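GDP-6-deoxy-D-mannose reductase (Pseudomonas aeruginosa, PDB 6X3B) probably reduces GDP-4-dehydro-6-deoxy-D-mannose to GDP-D-rhamnose for O-antigen synthesis, and binds NADPH in a Rossmann-type domain. Local coordinates at residues V77-G82 with F120-S125; I99-T104 with K155-S160. All blocks are in the same frame, centred on the assembly; numbering follows the deposited sequence.

Contact 1 of 2, residues V77-G82 with F120-S125. With NDP (NADPH dihydro-nicotinamide-adenine-dinucleotide phosphate), chain E.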
ATOM      1  N   VAL A  77      11.910   5.663 -17.112  1.00 19.79           N
ATOM      2  CA  VAL A  77      12.440   4.562 -16.328  1.00 19.94           C
ATOM      3  C   VAL A  77      11.361   3.496 -16.267  1.00 19.48           C
ATOM      4  O   VAL A  77      10.191   3.820 -16.053  1.00 20.45           O
ATOM      5  CB  VAL A  77      12.839   5.036 -14.918  1.00 17.37           C
ATOM      6  CG1 VAL A  77      13.298   3.863 -14.053  1.00 17.17           C
ATOM      7  CG2 VAL A  77      13.956   6.082 -15.034  1.00 20.99           C
ATOM      8  N   ILE A  78      11.733   2.239 -16.509  1.00 15.46           N
ATOM      9  CA  ILE A  78      10.877   1.092 -16.214  1.00 15.44           C
ATOM     10  C   ILE A  78      11.534   0.340 -15.073  1.00 22.34           C
ATOM     11  O   ILE A  78      12.704  -0.059 -15.174  1.00 18.98           O
ATOM     12  CB  ILE A  78      10.671   0.171 -17.422  1.00 19.73           C
ATOM     13  CG1 ILE A  78      10.036   0.930 -18.584  1.00 18.68           C
ATOM     14  CG2 ILE A  78       9.756  -1.023 -17.030  1.00 18.79           C
ATOM     15  CD1 ILE A  78       9.832   0.050 -19.780  1.00 17.75           C
ATOM     16  N   HIS A  79      10.803   0.178 -13.975  1.00 17.43           N
ATOM     17  CA  HIS A  79      11.361  -0.383 -12.758  1.00 17.88           C
ATOM     18  C   HIS A  79      10.810  -1.799 -12.636  1.00 18.83           C
ATOM     19  O   HIS A  79       9.661  -1.991 -12.232  1.00 17.36           O
ATOM     20  CB  HIS A  79      11.007   0.496 -11.550  1.00 18.03           C
ATOM     21  CG  HIS A  79      11.467  -0.059 -10.235  1.00 19.48           C
ATOM     22  ND1 HIS A  79      12.665  -0.734 -10.081  1.00 16.75           N
ATOM     23  CD2 HIS A  79      10.878  -0.052  -9.013  1.00 18.65           C
ATOM     24  CE1 HIS A  79      12.796  -1.101  -8.816  1.00 20.74           C
ATOM     25  NE2 HIS A  79      11.724  -0.703  -8.145  1.00 20.73           N
ATOM     26  N   LEU A  80      11.635  -2.782 -13.016  1.00 20.30           N
ATOM     27  CA  LEU A  80      11.334  -4.200 -12.918  1.00 19.17           C
ATOM     28  C   LEU A  80      11.956  -4.865 -11.702  1.00 18.64           C
ATOM     29  O   LEU A  80      11.422  -5.870 -11.226  1.00 22.57           O
ATOM     30  CB  LEU A  80      11.847  -4.943 -14.164  1.00 15.75           C
ATOM     31  CG  LEU A  80      11.289  -4.607 -15.546  1.00 22.05           C
ATOM     32  CD1 LEU A  80      12.208  -5.155 -16.659  1.00 15.64           C
ATOM     33  CD2 LEU A  80       9.896  -5.208 -15.672  1.00 22.91           C
ATOM     34  N   ALA A  81      13.058  -4.332 -11.188  1.00 20.14           N
ATOM     35  CA  ALA A  81      13.897  -5.074 -10.254  1.00 18.57           C
ATOM     36  C   ALA A  81      13.220  -5.285  -8.903  1.00 24.51           C
ATOM     37  O   ALA A  81      12.529  -4.403  -8.382  1.00 21.33           O
ATOM     38  CB  ALA A  81      15.219  -4.348 -10.035  1.00 20.93           C
ATOM     39  N   GLY A  82      13.452  -6.445  -8.315  1.00 17.69           N
ATOM     40  CA  GLY A  82      12.930  -6.699  -6.990  1.00 22.91           C
ATOM     41  C   GLY A  82      12.943  -8.176  -6.652  1.00 22.30           C
ATOM     42  O   GLY A  82      13.457  -9.012  -7.398  1.00 18.11           O
ATOM     43  N   PHE A 120       8.094   7.572 -15.038  1.00 14.37           N
ATOM     44  CA  PHE A 120       8.474   6.444 -14.201  1.00 18.74           C
ATOM     45  C   PHE A 120       7.358   5.413 -14.277  1.00 20.78           C
ATOM     46  O   PHE A 120       6.267   5.644 -13.751  1.00 18.31           O
ATOM     47  CB  PHE A 120       8.699   6.881 -12.753  1.00 18.30           C
ATOM     48  CG  PHE A 120       9.352   5.824 -11.899  1.00 18.42           C
ATOM     49  CD1 PHE A 120       8.595   4.814 -11.328  1.00 16.50           C
ATOM     50  CD2 PHE A 120      10.720   5.856 -11.673  1.00 18.74           C
ATOM     51  CE1 PHE A 120       9.199   3.825 -10.528  1.00 19.40           C
ATOM     52  CE2 PHE A 120      11.340   4.878 -10.864  1.00 17.75           C
ATOM     53  CZ  PHE A 120      10.591   3.867 -10.312  1.00 16.85           C
ATOM     54  N   LEU A 121       7.629   4.268 -14.905  1.00 14.02           N
ATOM     55  CA  LEU A 121       6.643   3.201 -14.993  1.00 13.90           C
ATOM     56  C   LEU A 121       7.012   2.130 -13.962  1.00 16.07           C
ATOM     57  O   LEU A 121       8.033   1.444 -14.098  1.00 16.21           O
ATOM     58  CB  LEU A 121       6.585   2.630 -16.408  1.00 18.35           C
ATOM     59  CG  LEU A 121       5.817   1.311 -16.554  1.00 16.71           C
ATOM     60  CD1 LEU A 121       4.332   1.484 -16.146  1.00 19.04           C
ATOM     61  CD2 LEU A 121       5.931   0.780 -17.986  1.00 17.63           C
ATOM     62  N   TYR A 122       6.187   2.009 -12.924  1.00 14.99           N
ATOM     63  CA  TYR A 122       6.388   1.018 -11.883  1.00 15.10           C
ATOM     64  C   TYR A 122       5.676  -0.263 -12.291  1.00 18.36           C
ATOM     65  O   TYR A 122       4.501  -0.228 -12.671  1.00 17.82           O
ATOM     66  CB  TYR A 122       5.855   1.503 -10.535  1.00 14.39           C
ATOM     67  CG  TYR A 122       5.991   0.419  -9.524  1.00 15.29           C
ATOM     68  CD1 TYR A 122       7.250   0.040  -9.083  1.00 14.39           C
ATOM     69  CD2 TYR A 122       4.882  -0.302  -9.085  1.00 17.63           C
ATOM     70  CE1 TYR A 122       7.408  -0.994  -8.173  1.00 20.06           C
ATOM     71  CE2 TYR A 122       5.024  -1.336  -8.174  1.00 15.96           C
ATOM     72  CZ  TYR A 122       6.299  -1.683  -7.736  1.00 18.48           C
ATOM     73  OH  TYR A 122       6.466  -2.710  -6.831  1.00 19.14           O
ATOM     74  N   ILE A 123       6.390  -1.386 -12.242  1.00 13.65           N
ATOM     75  CA  ILE A 123       5.826  -2.669 -12.625  1.00 13.40           C
ATOM     76  C   ILE A 123       5.367  -3.361 -11.346  1.00 20.63           C
ATOM     77  O   ILE A 123       6.188  -3.809 -10.530  1.00 18.20           O
ATOM     78  CB  ILE A 123       6.821  -3.529 -13.424  1.00 16.08           C
ATOM     79  CG1 ILE A 123       7.208  -2.833 -14.753  1.00 15.18           C
ATOM     80  CG2 ILE A 123       6.209  -4.900 -13.751  1.00 18.54           C
ATOM     81  CD1 ILE A 123       6.017  -2.149 -15.504  1.00 16.26           C
ATOM     82  N   SER A 124       4.045  -3.441 -11.179  1.00 16.90           N
ATOM     83  CA  SER A 124       3.425  -4.102 -10.034  1.00 16.88           C
ATOM     84  C   SER A 124       3.081  -5.537 -10.416  1.00 18.17           C
ATOM     85  O   SER A 124       3.891  -6.219 -11.053  1.00 16.30           O
ATOM     86  CB  SER A 124       2.189  -3.302  -9.587  1.00 18.08           C
ATOM     87  OG  SER A 124       1.583  -3.834  -8.413  1.00 16.72           O
ATOM     88  N   SER A 125       1.894  -6.007 -10.047  1.00 17.03           N
ATOM     89  CA  SER A 125       1.479  -7.375 -10.341  1.00 17.57           C
ATOM     90  C   SER A 125      -0.027  -7.492 -10.177  1.00 17.95           C
ATOM     91  O   SER A 125      -0.595  -6.885  -9.273  1.00 17.55           O
ATOM     92  CB  SER A 125       2.160  -8.384  -9.414  1.00 18.80           C
ATOM     93  OG  SER A 125       1.536  -9.653  -9.544  1.00 20.18           O
TER
HETATM   94  PA  NDP E 401      13.238 -11.727 -11.720  1.00 21.80           P
HETATM   95  O1A NDP E 401      13.202 -12.197 -10.305  1.00 23.53           O
HETATM   96  O2A NDP E 401      13.466 -12.732 -12.799  1.00 22.50           O
HETATM   97  O5B NDP E 401      14.308 -10.545 -11.863  1.00 27.13           O
HETATM   98  C5B NDP E 401      14.494  -9.630 -10.757  1.00 20.47           C
HETATM   99  C4B NDP E 401      15.556  -8.624 -11.125  1.00 20.02           C
HETATM  100  O4B NDP E 401      15.730  -7.689 -10.030  1.00 22.91           O
HETATM  101  C3B NDP E 401      16.951  -9.195 -11.418  1.00 22.43           C
HETATM  102  O3B NDP E 401      17.545  -8.541 -12.533  1.00 22.16           O
HETATM  103  C2B NDP E 401      17.706  -8.929 -10.122  1.00 21.46           C
HETATM  104  O2B NDP E 401      19.102  -8.784 -10.374  1.00 26.18           O
HETATM  105  C1B NDP E 401      17.097  -7.596  -9.709  1.00 19.96           C
HETATM  106  N9A NDP E 401      17.229  -7.303  -8.288  1.00 21.41           N
HETATM  107  C8A NDP E 401      16.727  -8.039  -7.244  1.00 17.72           C
HETATM  108  N7A NDP E 401      17.009  -7.533  -6.070  1.00 19.45           N
HETATM  109  C5A NDP E 401      17.745  -6.392  -6.356  1.00 20.24           C
HETATM  110  C6A NDP E 401      18.340  -5.416  -5.538  1.00 22.50           C
HETATM  111  N6A NDP E 401      18.264  -5.472  -4.211  1.00 21.00           N
HETATM  112  N1A NDP E 401      19.008  -4.402  -6.137  1.00 22.93           N
HETATM  113  C2A NDP E 401      19.061  -4.387  -7.475  1.00 20.34           C
HETATM  114  N3A NDP E 401      18.541  -5.247  -8.347  1.00 21.88           N
HETATM  115  C4A NDP E 401      17.887  -6.239  -7.720  1.00 17.17           C
HETATM  116  O3  NDP E 401      11.876 -10.949 -12.041  1.00 26.26           O
HETATM  117  PN  NDP E 401      10.915 -11.014 -13.320  1.00 20.98           P
HETATM  118  O1N NDP E 401      11.674 -10.525 -14.508  1.00 20.71           O
HETATM  119  O2N NDP E 401      10.296 -12.369 -13.381  1.00 22.22           O
HETATM  120  O5D NDP E 401       9.796  -9.938 -12.924  1.00 23.08           O
HETATM  121  C5D NDP E 401       9.935  -8.578 -13.402  1.00 21.17           C
HETATM  122  C4D NDP E 401       8.888  -7.716 -12.742  1.00 20.26           C
HETATM  123  O4D NDP E 401       7.573  -8.203 -13.110  1.00 21.16           O
HETATM  124  C3D NDP E 401       8.918  -7.690 -11.207  1.00 22.64           C
HETATM  125  O3D NDP E 401       8.625  -6.392 -10.710  1.00 21.25           O
HETATM  126  C2D NDP E 401       7.836  -8.707 -10.852  1.00 23.21           C
HETATM  127  O2D NDP E 401       7.276  -8.492  -9.566  1.00 19.46           O
HETATM  128  C1D NDP E 401       6.813  -8.474 -11.958  1.00 21.46           C
HETATM  129  N1N NDP E 401       5.965  -9.675 -12.215  1.00 23.98           N
HETATM  130  C2N NDP E 401       6.477 -10.781 -12.838  1.00 20.99           C
HETATM  131  C3N NDP E 401       5.680 -11.827 -13.217  1.00 24.23           C
HETATM  132  C7N NDP E 401       6.335 -13.085 -13.643  1.00 32.54           C
HETATM  133  O7N NDP E 401       5.645 -14.074 -13.911  1.00 27.43           O
HETATM  134  N7N NDP E 401       7.657 -13.107 -13.726  1.00 26.16           N
HETATM  135  C4N NDP E 401       4.202 -11.641 -13.179  1.00 26.82           C
HETATM  136  C5N NDP E 401       3.770 -10.443 -12.443  1.00 25.21           C
HETATM  137  C6N NDP E 401       4.648  -9.688 -11.824  1.00 22.78           C
HETATM  138  P2B NDP E 401      19.955  -9.936  -9.631  1.00 31.55           P
HETATM  139  O1X NDP E 401      21.402  -9.660  -9.979  1.00 34.59           O
HETATM  140  O2X NDP E 401      19.690  -9.802  -8.146  1.00 43.01           O
HETATM  141  O3X NDP E 401      19.477 -11.264 -10.179  1.00 33.57           O
HETATM  142  O   HOH W   1       9.043  -3.609 -10.229  1.00 24.00           O
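His79 carries CG anti to the backbone N (chi1 176°), as do Phe120 and Tyr122, which puts all three rings on one side of the sheet, the imidazole near both others. Phe120 brings CZ to 3.6 Å from His79 CB. Tyr122 takes His79 CD2 at its edge, in the ring plane, 3.6 Å from CD1. The two rings meet rim to rim, with planes 48° apart. The imidazole is held at both nitrogens: ND1 bonds to Thr28 OG1 and NE2 to Thr104 OG1. On the other side of the sheet Ile78 lies beside Leu121, and its CG2 meets Ile123 CG1 at 3.9 Å. The strands are parallel neighbours in the central sheet of a Rossmann fold, joined by a crossover through helix 93-114. Leu121 N donates to Val77 O at 2.8 Å, almost straight, and His79 N to Leu121 O at 3.0 Å. The last bond, Ile123 N to His79 O, is weak at 3.3 Å. Here the strands part, and a water bridges His79 O, Ile123 O and the NADPH nicotinamide ribose hydroxyl O3D. O3D itself donates to Leu80 O at 2.9 Å, and Gly82 N donates to O4B of the adenosine ribose.

Contact 2 of 2, residues I99-T104 with K155-S160; sequences INLLGT and KLAAES. With NDP (NADPH dihydro-nicotinamide-adenine-dinucleotide phosphate), chain E.
Ala158 and Leu101 bury the most surface here, followed by Asn100. Leu101 has CG anti to its backbone N (chi1 180°), which swings the isobutyl end across to the other helix. There CD1 lies 3.6 Å from Ala158 CA and also touches Ala157 O. The second branch, CD2, reaches Ala157 CB at 4.1 Å. Ala158 points its methyl at the facing helix, where CB sits 3.7 Å from Asn100 O. The small alanines let the axes come within 8.6 Å at an angle of 19°, nearly parallel. No hydrogen bond joins the two segments. Asn100 O instead accepts from Thr104 OG1 of its own helix at 2.8 Å, with the donor tilted 34° out of the carbonyl plane. The Asn100 amide is held at both ends: OD1 takes Gln83 N, and ND2 pairs with Ser154 OG. Lys155 passes this amide with a chain bent at chi2 and chi3. Its NZ donates to both hydroxyls of the nicotinamide ribose, O3D at 2.8 Å and O2D at 3.0 Å. With Tyr151, which also bonds NADPH, it fits the YxxxK motif of the short-chain dehydrogenase superfamily. Tyr122 of strand 119-123 packs against Thr104, Lys155 and Ala158, while Leu101 and Ala157 meet their counterparts in the second subunit, placing helices 93-114 and 150-169 between sheet and dimer partner.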
ATOM      1  N   ILE A  99      13.484  -4.638  -0.096  1.00 18.97           N
ATOM      2  CA  ILE A  99      13.898  -4.610  -1.499  1.00 16.27           C
ATOM      3  C   ILE A  99      12.836  -3.923  -2.352  1.00 18.75           C
ATOM      4  O   ILE A  99      13.135  -3.029  -3.156  1.00 17.30           O
ATOM      5  CB  ILE A  99      14.164  -6.038  -2.012  1.00 19.71           C
ATOM      6  CG1 ILE A  99      15.335  -6.679  -1.254  1.00 20.01           C
ATOM      7  CG2 ILE A  99      14.368  -6.016  -3.545  1.00 17.69           C
ATOM      8  CD1 ILE A  99      15.628  -8.120  -1.670  1.00 26.39           C
ATOM      9  N   ASN A 100      11.584  -4.351  -2.206  1.00 16.03           N
ATOM     10  CA  ASN A 100      10.568  -3.912  -3.145  1.00 18.64           C
ATOM     11  C   ASN A 100      10.043  -2.523  -2.821  1.00 16.19           C
ATOM     12  O   ASN A 100       9.670  -1.777  -3.738  1.00 21.08           O
ATOM     13  CB  ASN A 100       9.430  -4.914  -3.202  1.00 16.31           C
ATOM     14  CG  ASN A 100       9.831  -6.211  -3.899  1.00 20.08           C
ATOM     15  OD1 ASN A 100      10.936  -6.325  -4.444  1.00 19.19           O
ATOM     16  ND2 ASN A 100       8.935  -7.194  -3.879  1.00 13.45           N
ATOM     17  N   LEU A 101      10.020  -2.136  -1.550  1.00 14.75           N
ATOM     18  CA  LEU A 101       9.494  -0.819  -1.210  1.00 17.98           C
ATOM     19  C   LEU A 101      10.614   0.171  -0.930  1.00 18.10           C
ATOM     20  O   LEU A 101      10.692   1.226  -1.571  1.00 16.23           O
ATOM     21  CB  LEU A 101       8.544  -0.905  -0.003  1.00 14.36           C
ATOM     22  CG  LEU A 101       7.963   0.442   0.414  1.00 15.70           C
ATOM     23  CD1 LEU A 101       7.111   1.011  -0.730  1.00 16.95           C
ATOM     24  CD2 LEU A 101       7.105   0.227   1.662  1.00 19.56           C
ATOM     25  N   LEU A 102      11.483  -0.147   0.036  1.00 17.13           N
ATOM     26  CA  LEU A 102      12.588   0.759   0.327  1.00 19.99           C
ATOM     27  C   LEU A 102      13.559   0.837  -0.849  1.00 19.43           C
ATOM     28  O   LEU A 102      14.159   1.887  -1.086  1.00 20.37           O
ATOM     29  CB  LEU A 102      13.301   0.327   1.611  1.00 19.27           C
ATOM     30  CG  LEU A 102      12.619   0.809   2.906  1.00 23.21           C
ATOM     31  CD1 LEU A 102      12.552   2.334   2.922  1.00 23.27           C
ATOM     32  CD2 LEU A 102      11.211   0.255   3.053  1.00 24.88           C
ATOM     33  N   GLY A 103      13.723  -0.258  -1.594  1.00 18.60           N
ATOM     34  CA  GLY A 103      14.558  -0.201  -2.787  1.00 19.11           C
ATOM     35  C   GLY A 103      13.976   0.724  -3.844  1.00 22.17           C
ATOM     36  O   GLY A 103      14.703   1.475  -4.502  1.00 19.96           O
ATOM     37  N   THR A 104      12.657   0.684  -4.016  1.00 18.43           N
ATOM     38  CA  THR A 104      12.016   1.613  -4.938  1.00 21.36           C
ATOM     39  C   THR A 104      12.189   3.053  -4.471  1.00 16.53           C
ATOM     40  O   THR A 104      12.487   3.951  -5.275  1.00 16.65           O
ATOM     41  CB  THR A 104      10.548   1.239  -5.081  1.00 18.41           C
ATOM     42  OG1 THR A 104      10.483  -0.044  -5.716  1.00 18.55           O
ATOM     43  CG2 THR A 104       9.792   2.295  -5.917  1.00 14.88           C
ATOM     44  N   LYS A 155       4.131  -4.982  -3.405  1.00 16.17           N
ATOM     45  CA  LYS A 155       3.851  -4.368  -4.701  1.00 19.08           C
ATOM     46  C   LYS A 155       2.819  -3.250  -4.572  1.00 16.73           C
ATOM     47  O   LYS A 155       2.991  -2.172  -5.145  1.00 16.60           O
ATOM     48  CB  LYS A 155       3.363  -5.411  -5.708  1.00 18.41           C
ATOM     49  CG  LYS A 155       4.313  -6.552  -5.968  1.00 17.98           C
ATOM     50  CD  LYS A 155       5.657  -6.076  -6.547  1.00 28.11           C
ATOM     51  CE  LYS A 155       5.676  -6.239  -8.050  1.00 26.55           C
ATOM     52  NZ  LYS A 155       6.918  -5.692  -8.628  1.00 23.71           N
ATOM     53  N   LEU A 156       1.751  -3.478  -3.809  1.00 17.84           N
ATOM     54  CA  LEU A 156       0.741  -2.438  -3.625  1.00 17.28           C
ATOM     55  C   LEU A 156       1.318  -1.244  -2.881  1.00 18.81           C
ATOM     56  O   LEU A 156       1.016  -0.084  -3.208  1.00 19.46           O
ATOM     57  CB  LEU A 156      -0.469  -3.006  -2.859  1.00 15.28           C
ATOM     58  CG  LEU A 156      -1.739  -2.157  -2.793  1.00 22.39           C
ATOM     59  CD1 LEU A 156      -2.235  -1.892  -4.220  1.00 18.32           C
ATOM     60  CD2 LEU A 156      -2.825  -2.856  -1.953  1.00 19.70           C
ATOM     61  N   ALA A 157       2.152  -1.504  -1.870  1.00 15.19           N
ATOM     62  CA  ALA A 157       2.788  -0.410  -1.153  1.00 16.26           C
ATOM     63  C   ALA A 157       3.685   0.405  -2.091  1.00 20.74           C
ATOM     64  O   ALA A 157       3.693   1.641  -2.046  1.00 16.20           O
ATOM     65  CB  ALA A 157       3.582  -0.958   0.034  1.00 15.63           C
ATOM     66  N   ALA A 158       4.443  -0.266  -2.957  1.00 17.45           N
ATOM     67  CA  ALA A 158       5.325   0.476  -3.860  1.00 15.66           C
ATOM     68  C   ALA A 158       4.534   1.248  -4.917  1.00 15.54           C
ATOM     69  O   ALA A 158       4.956   2.329  -5.335  1.00 19.64           O
ATOM     70  CB  ALA A 158       6.300  -0.488  -4.526  1.00 12.55           C
ATOM     71  N   GLU A 159       3.410   0.693  -5.383  1.00 14.62           N
ATOM     72  CA  GLU A 159       2.490   1.438  -6.246  1.00 21.09           C
ATOM     73  C   GLU A 159       2.125   2.776  -5.619  1.00 20.29           C
ATOM     74  O   GLU A 159       2.244   3.832  -6.250  1.00 15.71           O
ATOM     75  CB  GLU A 159       1.201   0.641  -6.472  1.00 23.00           C
ATOM     76  CG  GLU A 159       1.230  -0.536  -7.419  1.00 23.70           C
ATOM     77  CD  GLU A 159      -0.182  -1.074  -7.654  1.00 24.40           C
ATOM     78  OE1 GLU A 159      -1.154  -0.331  -7.367  1.00 22.59           O
ATOM     79  OE2 GLU A 159      -0.348  -2.213  -8.136  1.00 19.13           O
ATOM     80  N   SER A 160       1.654   2.732  -4.369  1.00 18.20           N
ATOM     81  CA  SER A 160       1.232   3.940  -3.658  1.00 15.47           C
ATOM     82  C   SER A 160       2.375   4.937  -3.549  1.00 16.65           C
ATOM     83  O   SER A 160       2.203   6.140  -3.809  1.00 17.37           O
ATOM     84  CB  SER A 160       0.731   3.566  -2.254  1.00 19.58           C
ATOM     85  OG  SER A 160      -0.248   2.564  -2.334  1.00 31.60           O
TER
HETATM   86  PA  NDP E 401      13.238 -11.727 -11.720  1.00 21.80           P
HETATM   87  O1A NDP E 401      13.202 -12.197 -10.305  1.00 23.53           O
HETATM   88  O2A NDP E 401      13.466 -12.732 -12.799  1.00 22.50           O
HETATM   89  O5B NDP E 401      14.308 -10.545 -11.863  1.00 27.13           O
HETATM   90  C5B NDP E 401      14.494  -9.630 -10.757  1.00 20.47           C
HETATM   91  C4B NDP E 401      15.556  -8.624 -11.125  1.00 20.02           C
HETATM   92  O4B NDP E 401      15.730  -7.689 -10.030  1.00 22.91           O
HETATM   93  C3B NDP E 401      16.951  -9.195 -11.418  1.00 22.43           C
HETATM   94  O3B NDP E 401      17.545  -8.541 -12.533  1.00 22.16           O
HETATM   95  C2B NDP E 401      17.706  -8.929 -10.122  1.00 21.46           C
HETATM   96  O2B NDP E 401      19.102  -8.784 -10.374  1.00 26.18           O
HETATM   97  C1B NDP E 401      17.097  -7.596  -9.709  1.00 19.96           C
HETATM   98  N9A NDP E 401      17.229  -7.303  -8.288  1.00 21.41           N
HETATM   99  C8A NDP E 401      16.727  -8.039  -7.244  1.00 17.72           C
HETATM  100  N7A NDP E 401      17.009  -7.533  -6.070  1.00 19.45           N
HETATM  101  C5A NDP E 401      17.745  -6.392  -6.356  1.00 20.24           C
HETATM  102  C6A NDP E 401      18.340  -5.416  -5.538  1.00 22.50           C
HETATM  103  N6A NDP E 401      18.264  -5.472  -4.211  1.00 21.00           N
HETATM  104  N1A NDP E 401      19.008  -4.402  -6.137  1.00 22.93           N
HETATM  105  C2A NDP E 401      19.061  -4.387  -7.475  1.00 20.34           C
HETATM  106  N3A NDP E 401      18.541  -5.247  -8.347  1.00 21.88           N
HETATM  107  C4A NDP E 401      17.887  -6.239  -7.720  1.00 17.17           C
HETATM  108  O3  NDP E 401      11.876 -10.949 -12.041  1.00 26.26           O
HETATM  109  PN  NDP E 401      10.915 -11.014 -13.320  1.00 20.98           P
HETATM  110  O1N NDP E 401      11.674 -10.525 -14.508  1.00 20.71           O
HETATM  111  O2N NDP E 401      10.296 -12.369 -13.381  1.00 22.22           O
HETATM  112  O5D NDP E 401       9.796  -9.938 -12.924  1.00 23.08           O
HETATM  113  C5D NDP E 401       9.935  -8.578 -13.402  1.00 21.17           C
HETATM  114  C4D NDP E 401       8.888  -7.716 -12.742  1.00 20.26           C
HETATM  115  O4D NDP E 401       7.573  -8.203 -13.110  1.00 21.16           O
HETATM  116  C3D NDP E 401       8.918  -7.690 -11.207  1.00 22.64           C
HETATM  117  O3D NDP E 401       8.625  -6.392 -10.710  1.00 21.25           O
HETATM  118  C2D NDP E 401       7.836  -8.707 -10.852  1.00 23.21           C
HETATM  119  O2D NDP E 401       7.276  -8.492  -9.566  1.00 19.46           O
HETATM  120  C1D NDP E 401       6.813  -8.474 -11.958  1.00 21.46           C
HETATM  121  N1N NDP E 401       5.965  -9.675 -12.215  1.00 23.98           N
HETATM  122  C2N NDP E 401       6.477 -10.781 -12.838  1.00 20.99           C
HETATM  123  C3N NDP E 401       5.680 -11.827 -13.217  1.00 24.23           C
HETATM  124  C7N NDP E 401       6.335 -13.085 -13.643  1.00 32.54           C
HETATM  125  O7N NDP E 401       5.645 -14.074 -13.911  1.00 27.43           O
HETATM  126  N7N NDP E 401       7.657 -13.107 -13.726  1.00 26.16           N
HETATM  127  C4N NDP E 401       4.202 -11.641 -13.179  1.00 26.82           C
HETATM  128  C5N NDP E 401       3.770 -10.443 -12.443  1.00 25.21           C
HETATM  129  C6N NDP E 401       4.648  -9.688 -11.824  1.00 22.78           C
HETATM  130  P2B NDP E 401      19.955  -9.936  -9.631  1.00 31.55           P
HETATM  131  O1X NDP E 401      21.402  -9.660  -9.979  1.00 34.59           O
HETATM  132  O2X NDP E 401      19.690  -9.802  -8.146  1.00 43.01           O
HETATM  133  O3X NDP E 401      19.477 -11.264 -10.179  1.00 33.57           O

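Both contacts are buried, but contact 1 lies deeper, in the middle of the sheet, while contact 2 lies in the helical layer and borders the second subunit. Contact 1 is held by backbone hydrogen bonds with side chains packed on both sides. Contact 2 relies on van der Waals packing, mostly of alkyl groups against alanines and backbone. Their segments alternate along the chain, and their centres are about 10 Å apart. Ser124 OG probably bonds to Glu159 OE2, and Ile123 O to Lys155 NZ. Both reach NADPH: 77-82 and 120-125 through the C-terminal ends of the strands and the loops that follow, 155-160 through Lys155, and 99-104 through Ile99 beside the adenine.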